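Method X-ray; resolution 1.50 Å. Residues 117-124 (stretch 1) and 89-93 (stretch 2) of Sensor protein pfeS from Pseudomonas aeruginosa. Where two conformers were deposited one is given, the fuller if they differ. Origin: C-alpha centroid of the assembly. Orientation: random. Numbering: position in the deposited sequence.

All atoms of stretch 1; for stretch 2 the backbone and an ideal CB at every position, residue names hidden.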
# COMPACT_ATOMS: atom_id res chain seq x y z
N GLN A 117 2.30 -6.21 -11.42
CA GLN A 117 2.62 -7.47 -10.76
C GLN A 117 3.78 -8.08 -11.53
O GLN A 117 3.74 -8.18 -12.76
CB GLN A 117 1.44 -8.43 -10.71
CG GLN A 117 1.73 -9.64 -9.83
CD GLN A 117 0.50 -10.45 -9.46
OE1 GLN A 117 -0.49 -10.46 -10.19
NE2 GLN A 117 0.56 -11.14 -8.32
N LEU A 118 4.83 -8.46 -10.82
CA LEU A 118 6.06 -8.91 -11.48
C LEU A 118 5.78 -10.06 -12.44
O LEU A 118 5.20 -11.07 -12.04
CB LEU A 118 7.09 -9.37 -10.44
CG LEU A 118 8.49 -9.59 -11.00
CD1 LEU A 118 9.13 -8.26 -11.38
CD2 LEU A 118 9.34 -10.34 -10.00
N PRO A 119 6.17 -9.92 -13.72
CA PRO A 119 6.04 -11.07 -14.62
C PRO A 119 6.85 -12.27 -14.11
O PRO A 119 7.97 -12.10 -13.63
CB PRO A 119 6.65 -10.56 -15.93
CG PRO A 119 6.42 -9.08 -15.89
CD PRO A 119 6.61 -8.71 -14.43
N GLU A 120 6.28 -13.46 -14.23
CA GLU A 120 6.89 -14.65 -13.65
C GLU A 120 8.33 -14.89 -14.13
O GLU A 120 9.18 -15.37 -13.36
CB GLU A 120 6.03 -15.88 -13.94
CG GLU A 120 6.52 -17.16 -13.28
CD GLU A 120 5.72 -18.37 -13.70
OE1 GLU A 120 5.03 -18.29 -14.74
OE2 GLU A 120 5.79 -19.41 -13.00
N ARG A 121 8.61 -14.55 -15.38
CA ARG A 121 9.93 -14.82 -15.94
C ARG A 121 11.03 -13.98 -15.29
O ARG A 121 12.22 -14.30 -15.43
CB ARG A 121 9.94 -14.59 -17.45
CG ARG A 121 10.00 -13.13 -17.84
CD ARG A 121 10.04 -12.93 -19.35
NE ARG A 121 10.08 -11.51 -19.65
CZ ARG A 121 9.03 -10.71 -19.58
NH1 ARG A 121 7.84 -11.19 -19.25
NH2 ARG A 121 9.16 -9.42 -19.87
N LEU A 122 10.65 -12.92 -14.58
CA LEU A 122 11.62 -11.98 -14.02
C LEU A 122 11.93 -12.20 -12.55
O LEU A 122 12.70 -11.45 -11.96
CB LEU A 122 11.14 -10.53 -14.20
CG LEU A 122 10.97 -9.97 -15.62
CD1 LEU A 122 10.62 -8.48 -15.54
CD2 LEU A 122 12.23 -10.19 -16.44
N LEU A 123 11.32 -13.22 -11.95
CA LEU A 123 11.51 -13.45 -10.53
C LEU A 123 12.91 -13.98 -10.26
O LEU A 123 13.34 -14.94 -10.89
CB LEU A 123 10.46 -14.41 -9.98
CG LEU A 123 10.45 -14.59 -8.46
CD1 LEU A 123 9.98 -13.31 -7.76
CD2 LEU A 123 9.58 -15.77 -8.08
N PRO A 124 13.64 -13.35 -9.32
CA PRO A 124 14.98 -13.81 -8.97
C PRO A 124 15.00 -15.30 -8.66
O PRO A 124 14.17 -15.76 -7.88
CB PRO A 124 15.30 -13.00 -7.71
CG PRO A 124 14.50 -11.75 -7.86
CD PRO A 124 13.22 -12.19 -8.51
N UNK A 89 14.59 -6.57 -2.32
CA UNK A 89 14.53 -8.02 -2.50
C UNK A 89 13.14 -8.47 -2.98
O UNK A 89 12.14 -7.89 -2.55
CB UNK A 89 14.89 -8.73 -1.19
N UNK A 90 13.10 -9.47 -3.85
CA UNK A 90 11.85 -9.97 -4.43
C UNK A 90 11.65 -11.45 -4.11
O UNK A 90 12.58 -12.25 -4.24
CB UNK A 90 11.84 -9.76 -5.94
N UNK A 91 10.43 -11.82 -3.73
CA UNK A 91 10.12 -13.23 -3.51
C UNK A 91 8.62 -13.49 -3.41
O UNK A 91 7.83 -12.58 -3.15
CB UNK A 91 10.81 -13.72 -2.24
N UNK A 92 8.24 -14.75 -3.64
CA UNK A 92 6.84 -15.16 -3.51
C UNK A 92 6.53 -15.55 -2.07
O UNK A 92 5.37 -15.62 -1.68
CB UNK A 92 6.53 -16.32 -4.45
N UNK A 93 7.58 -15.81 -1.30
CA UNK A 93 7.47 -16.29 0.09
C UNK A 93 6.30 -15.72 0.89
O UNK A 93 5.30 -16.40 1.12
CB UNK A 93 8.77 -15.96 0.83

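Position 89 points its CA-to-CB bond away from stretch 1, and nothing of that stretch lies within 5.5 Å of the ideal CB. Stretch 1 therefore sets no demand on the side chain. The phi of -57° and psi of 143° are extended values that proline accepts readily, though many residues would fit as well. The deposited residue is Pro89, which makes no contact with stretch 1.

Position 90 is the reverse case. Its CA-to-CB bond points toward stretch 1, where the ideal CB lies 3.8 Å from Pro124 CD, 4.4 Å from Leu123 CD1 and 4.8 Å from Leu118 CD2. All three neighbours are carbons of apolar side chains, and none offers a polar partner. An apolar residue is expected: leucine, isoleucine, valine or methionine would all be reasonable. The residue is Met90, deposited as selenomethionine. Its CB packs against Pro124 CD at 3.7 Å and lies 4.4 Å from Leu123 CD1. With chi1 at m and chi2 at -93°, between wells, the end of the chain leads away from stretch 1, yet SE still comes within 4.4 Å of Leu118 CD2. The contact thus rests on van der Waals packing, tightest near the base of the side chain.

At position 91 the CA-to-CB bond points away again, so stretch 1 meets the backbone rather than the side chain. Small or polar residues would suit, and larger ones are not excluded by stretch 1. The residue is Ser91, whose CA lies 4.3 Å from Leu123 CD1; its OG accepts a weak hydrogen bond from the backbone N of position 93, at 3.2 Å.

Position 92 directs its CA-to-CB bond sideways, with the ideal CB 4.8 Å from Leu123 CD2. Farther along stretch 1 lies the carboxylate of Glu120. A long chain with an aliphatic stem and a positive end, lysine or arginine, could use both features, whereas a shorter apolar residue could serve the leucine alone. Arg92 is found, in one of two deposited conformers. Its CG lies 3.4 Å from Leu123 CD2, a close apolar approach. Glu120 CG lies at the edge of the guanidinium, near its plane, 4.1 Å from Arg92 NH2, and Glu120 OE2 is also 4.1 Å from Arg92 NH2: the opposite charges are near each other, but beyond salt-bridge distance.

Position 93 is out of reach of stretch 1, which sets no preference there, so polar, charged or apolar side chains would be equally compatible with it. It is Arg93, which makes no contact across the stretches.

Stretch 2, residues 89-93: PMSRR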
# COMPACT_ATOMS: atom_id res chain seq x y z
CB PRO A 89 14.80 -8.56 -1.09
CG PRO A 89 15.48 -7.44 -0.37
CD PRO A 89 14.93 -6.18 -0.95
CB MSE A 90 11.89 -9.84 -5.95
CG MSE A 90 12.12 -8.44 -6.45
SE MSE A 90 10.45 -7.53 -6.81
CE MSE A 90 11.18 -5.73 -6.99
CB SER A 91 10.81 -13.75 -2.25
OG SER A 91 9.95 -13.68 -1.13
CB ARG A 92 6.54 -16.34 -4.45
CG ARG A 92 6.96 -16.13 -5.89
CD ARG A 92 6.68 -17.37 -6.73
NE ARG A 92 5.26 -17.52 -7.04
CZ ARG A 92 4.77 -17.60 -8.28
NH1 ARG A 92 3.46 -17.73 -8.46
NH2 ARG A 92 5.58 -17.55 -9.32
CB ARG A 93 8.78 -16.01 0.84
CG ARG A 93 9.95 -16.89 0.43
CD ARG A 93 9.96 -18.21 1.20
NE ARG A 93 11.17 -18.99 0.94
CZ ARG A 93 12.26 -18.96 1.70
NH1 ARG A 93 12.30 -18.20 2.78
NH2 ARG A 93 13.31 -19.71 1.38
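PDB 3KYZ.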